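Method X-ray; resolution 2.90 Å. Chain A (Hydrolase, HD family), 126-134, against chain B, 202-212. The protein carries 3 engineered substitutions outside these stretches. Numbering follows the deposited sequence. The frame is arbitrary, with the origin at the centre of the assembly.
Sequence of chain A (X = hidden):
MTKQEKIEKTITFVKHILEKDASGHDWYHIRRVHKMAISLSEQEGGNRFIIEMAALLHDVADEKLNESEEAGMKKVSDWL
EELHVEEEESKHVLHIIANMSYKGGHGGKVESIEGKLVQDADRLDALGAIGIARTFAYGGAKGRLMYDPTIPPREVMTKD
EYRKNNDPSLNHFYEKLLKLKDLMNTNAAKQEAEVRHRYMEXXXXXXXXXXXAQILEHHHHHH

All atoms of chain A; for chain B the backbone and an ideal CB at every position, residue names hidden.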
# COMPACT_ATOMS: atom_id res chain seq x y z
N ALA A 126 -12.30 -1.00 -5.93
CA ALA A 126 -12.01 -0.54 -4.58
C ALA A 126 -11.21 -1.64 -3.92
O ALA A 126 -10.45 -1.41 -2.99
CB ALA A 126 -13.29 -0.31 -3.82
N LEU A 127 -11.41 -2.85 -4.44
CA LEU A 127 -10.74 -4.02 -3.94
C LEU A 127 -9.53 -4.39 -4.80
O LEU A 127 -9.40 -3.94 -5.94
CB LEU A 127 -11.72 -5.20 -3.91
CG LEU A 127 -13.21 -4.91 -3.76
CD1 LEU A 127 -14.05 -6.20 -3.83
CD2 LEU A 127 -13.42 -4.22 -2.45
N GLY A 128 -8.66 -5.22 -4.22
CA GLY A 128 -7.46 -5.67 -4.91
C GLY A 128 -6.24 -4.80 -4.63
O GLY A 128 -6.32 -3.79 -3.93
N ALA A 129 -5.11 -5.21 -5.20
CA ALA A 129 -3.86 -4.48 -5.03
C ALA A 129 -4.07 -2.96 -4.94
O ALA A 129 -3.69 -2.34 -3.94
CB ALA A 129 -2.92 -4.81 -6.18
N ILE A 130 -4.69 -2.39 -5.97
CA ILE A 130 -4.98 -0.95 -6.05
C ILE A 130 -5.61 -0.44 -4.74
O ILE A 130 -5.23 0.61 -4.20
CB ILE A 130 -5.98 -0.62 -7.24
CG1 ILE A 130 -5.64 -1.47 -8.47
CG2 ILE A 130 -5.90 0.87 -7.63
CD1 ILE A 130 -4.27 -1.20 -9.07
N GLY A 131 -6.59 -1.21 -4.24
CA GLY A 131 -7.28 -0.86 -3.02
C GLY A 131 -6.26 -0.76 -1.91
O GLY A 131 -6.11 0.29 -1.29
N ILE A 132 -5.56 -1.86 -1.67
CA ILE A 132 -4.52 -1.89 -0.66
C ILE A 132 -3.75 -0.58 -0.78
O ILE A 132 -3.68 0.19 0.16
CB ILE A 132 -3.58 -3.09 -0.92
CG1 ILE A 132 -4.36 -4.41 -0.69
CG2 ILE A 132 -2.35 -2.99 -0.04
CD1 ILE A 132 -3.82 -5.68 -1.40
N ALA A 133 -3.20 -0.33 -1.96
CA ALA A 133 -2.44 0.90 -2.15
C ALA A 133 -3.29 2.10 -1.87
O ALA A 133 -2.95 2.92 -1.03
CB ALA A 133 -1.88 0.99 -3.56
N ARG A 134 -4.41 2.23 -2.56
CA ARG A 134 -5.22 3.41 -2.32
C ARG A 134 -5.33 3.68 -0.83
O ARG A 134 -5.28 4.82 -0.39
CB ARG A 134 -6.61 3.25 -2.90
CG ARG A 134 -7.37 4.54 -2.97
CD ARG A 134 -8.63 4.29 -3.77
NE ARG A 134 -8.28 3.72 -5.08
CZ ARG A 134 -8.84 2.64 -5.61
NH1 ARG A 134 -9.79 1.97 -4.97
NH2 ARG A 134 -8.45 2.22 -6.81
N UNK B 202 4.85 -10.48 -7.57
CA UNK B 202 3.49 -10.96 -7.82
C UNK B 202 2.48 -9.85 -7.54
O UNK B 202 1.47 -9.74 -8.23
CB UNK B 202 3.18 -12.19 -6.96
N UNK B 203 2.75 -9.04 -6.53
CA UNK B 203 1.86 -7.93 -6.19
C UNK B 203 1.76 -6.97 -7.37
O UNK B 203 0.67 -6.75 -7.91
CB UNK B 203 2.36 -7.20 -4.94
N UNK B 204 2.91 -6.41 -7.78
CA UNK B 204 2.96 -5.48 -8.90
C UNK B 204 2.40 -6.16 -10.16
O UNK B 204 2.10 -5.50 -11.16
CB UNK B 204 4.39 -5.00 -9.13
N UNK B 205 2.25 -7.48 -10.09
CA UNK B 205 1.70 -8.25 -11.20
C UNK B 205 0.19 -8.24 -11.10
O UNK B 205 -0.51 -8.21 -12.11
CB UNK B 205 2.24 -9.68 -11.20
N UNK B 206 -0.32 -8.28 -9.88
CA UNK B 206 -1.75 -8.25 -9.68
C UNK B 206 -2.19 -6.81 -9.75
O UNK B 206 -3.30 -6.51 -10.13
CB UNK B 206 -2.15 -8.89 -8.35
N UNK B 207 -1.30 -5.91 -9.35
CA UNK B 207 -1.65 -4.50 -9.38
C UNK B 207 -1.84 -4.03 -10.79
O UNK B 207 -2.78 -3.31 -11.07
CB UNK B 207 -0.58 -3.66 -8.68
N UNK B 208 -0.95 -4.44 -11.68
CA UNK B 208 -1.00 -4.01 -13.07
C UNK B 208 -2.22 -4.48 -13.84
O UNK B 208 -2.88 -3.69 -14.52
CB UNK B 208 0.26 -4.50 -13.79
N UNK B 209 -2.51 -5.78 -13.74
CA UNK B 209 -3.65 -6.34 -14.42
C UNK B 209 -4.89 -5.54 -14.02
O UNK B 209 -5.76 -5.26 -14.84
CB UNK B 209 -3.81 -7.83 -14.09
N UNK B 210 -4.96 -5.14 -12.75
CA UNK B 210 -6.10 -4.36 -12.29
C UNK B 210 -6.08 -2.99 -12.94
O UNK B 210 -7.12 -2.47 -13.34
CB UNK B 210 -6.10 -4.23 -10.77
N UNK B 211 -4.89 -2.42 -13.07
CA UNK B 211 -4.74 -1.10 -13.67
C UNK B 211 -5.34 -1.05 -15.07
O UNK B 211 -5.79 0.00 -15.53
CB UNK B 211 -3.26 -0.71 -13.72
N UNK B 212 -5.35 -2.20 -15.73
CA UNK B 212 -5.89 -2.34 -17.07
C UNK B 212 -7.16 -3.18 -17.04
O UNK B 212 -7.54 -3.78 -18.04
CB UNK B 212 -4.85 -2.97 -18.01

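The helix of chain B crosses helix 129-134 at 102° between N-to-C directions, with axes 9.2 Å apart. Position 202 has no atom of chain A within 5.5 Å of its ideal CB; most helix-compatible residues would serve, and Gln B202 makes no contact.

At position 203, CA-to-CB points sideways and the ideal CB touches nothing, but the methyls of Ala A129 and Ile A132 lie beyond it. A long apolar chain, aliphatic or aromatic, could reach them. It is Phe B203, chi1 172° (t): Ala A129 CB lies over one ring face, 4.2 Å from the ring centroid, and Ile A132 CD1 approaches the edge, 4.3 Å from Phe B203 CE2.

Position 204 points away and 205 is out of reach, so chain A does not discriminate; they are Ile B204 and Glu B205. At 206 the ideal CB is 4.7 Å from Ala A129 CB, a sideways approach that many medium-sized residues would tolerate. Gln B206 packs its CG 4.2 Å from Ala A129 CB.

Position 207 is the nearest in register, its CA 4.9 Å from Ala A129 CA. The ideal CB lies 3.6 Å from Ala A129 CB and 4.4 Å from Ile A130 CD1, an apolar setting suited to Leu, Ile, Met or Phe. Phe B207, also t at chi1, receives Ile A130 CD1 over one face, 3.5 Å from the ring centroid and 14° off its normal, while Ala A133 CB lies at the edge, 4.3 Å from Phe B207 CE2.

Position 208 points away and 209 sideways, both beyond contact: selenomethionine Met B208 and Lys B209.

Position 210 points toward chain A, its ideal CB 3.6 Å from Ile A130 CG1. Nearby, the amides of Ala A129 and Ile A130 offer donors, which favours an acceptor such as Glu or Gln. Glu B210 OE1 accepts a weak hydrogen bond from Ile A130 N, 3.3 Å at 155°; another weak one, Ala A129 N to Glu B210 OE2 (3.3 Å, 136°), is less certain because that oxygen is less surely placed. A CB on Gly A128 would lie 2.3 Å from Glu B210 OE1, though its backbone angles alone already call for glycine. With 203, 206 and 207, Glu B210 forms the hole that takes Ala A129.

At 211 the ideal CB is 4.8 Å from Ile A130 CD1; a range of apolar residues fits. Trp B211 touches Ile A130 CD1 through its backbone N, at 4.2 Å; its side chain stays at least 4.7 Å from chain A's stretch. Position 212 leaves helical phi/psi (-111/23), open to most residues, and lies out of reach; it is Asn B212.

Chain B 202-212: QFIEQFMKEWN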
# COMPACT_ATOMS: atom_id res chain seq x y z
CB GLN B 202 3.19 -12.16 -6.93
CG GLN B 202 4.20 -13.27 -7.07
CD GLN B 202 4.25 -14.18 -5.85
OE1 GLN B 202 5.15 -15.02 -5.72
NE2 GLN B 202 3.28 -14.02 -4.94
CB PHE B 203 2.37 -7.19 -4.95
CG PHE B 203 1.62 -5.92 -4.65
CD1 PHE B 203 1.95 -4.73 -5.29
CD2 PHE B 203 0.57 -5.92 -3.75
CE1 PHE B 203 1.25 -3.56 -5.03
CE2 PHE B 203 -0.13 -4.75 -3.48
CZ PHE B 203 0.20 -3.57 -4.12
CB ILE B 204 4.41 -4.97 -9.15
CG1 ILE B 204 4.93 -4.25 -7.90
CG2 ILE B 204 4.44 -3.98 -10.31
CD1 ILE B 204 6.29 -3.57 -8.08
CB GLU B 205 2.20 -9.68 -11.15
CG GLU B 205 2.09 -10.42 -12.47
CD GLU B 205 3.11 -11.55 -12.57
OE1 GLU B 205 3.03 -12.47 -11.71
OE2 GLU B 205 3.98 -11.51 -13.48
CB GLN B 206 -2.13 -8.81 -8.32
CG GLN B 206 -3.57 -8.52 -7.94
CD GLN B 206 -4.56 -9.43 -8.65
OE1 GLN B 206 -5.74 -9.11 -8.78
NE2 GLN B 206 -4.07 -10.58 -9.11
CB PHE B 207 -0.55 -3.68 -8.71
CG PHE B 207 -0.74 -2.18 -8.80
CD1 PHE B 207 -0.45 -1.48 -9.97
CD2 PHE B 207 -1.16 -1.45 -7.69
CE1 PHE B 207 -0.55 -0.09 -10.01
CE2 PHE B 207 -1.26 -0.07 -7.73
CZ PHE B 207 -0.95 0.61 -8.89
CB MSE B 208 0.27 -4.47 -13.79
CG MSE B 208 0.92 -3.36 -14.60
SE MSE B 208 1.08 -1.72 -13.58
CE MSE B 208 2.26 -2.35 -12.18
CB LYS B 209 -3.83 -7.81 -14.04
CG LYS B 209 -4.00 -8.06 -12.56
CD LYS B 209 -4.62 -9.43 -12.27
CE LYS B 209 -3.71 -10.60 -12.64
NZ LYS B 209 -4.31 -11.90 -12.22
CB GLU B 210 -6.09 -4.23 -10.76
CG GLU B 210 -6.63 -5.46 -10.04
CD GLU B 210 -6.20 -5.53 -8.58
OE1 GLU B 210 -6.37 -4.52 -7.86
OE2 GLU B 210 -5.72 -6.61 -8.16
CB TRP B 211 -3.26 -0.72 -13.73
CG TRP B 211 -3.03 0.64 -14.27
CD1 TRP B 211 -2.73 0.96 -15.55
CD2 TRP B 211 -3.08 1.87 -13.54
NE1 TRP B 211 -2.59 2.33 -15.67
CE2 TRP B 211 -2.81 2.91 -14.45
CE3 TRP B 211 -3.34 2.20 -12.20
CZ2 TRP B 211 -2.77 4.24 -14.07
CZ3 TRP B 211 -3.31 3.53 -11.82
CH2 TRP B 211 -3.03 4.54 -12.76
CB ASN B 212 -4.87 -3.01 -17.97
CG ASN B 212 -3.48 -2.50 -17.74
OD1 ASN B 212 -3.23 -1.29 -17.86
ND2 ASN B 212 -2.55 -3.39 -17.41
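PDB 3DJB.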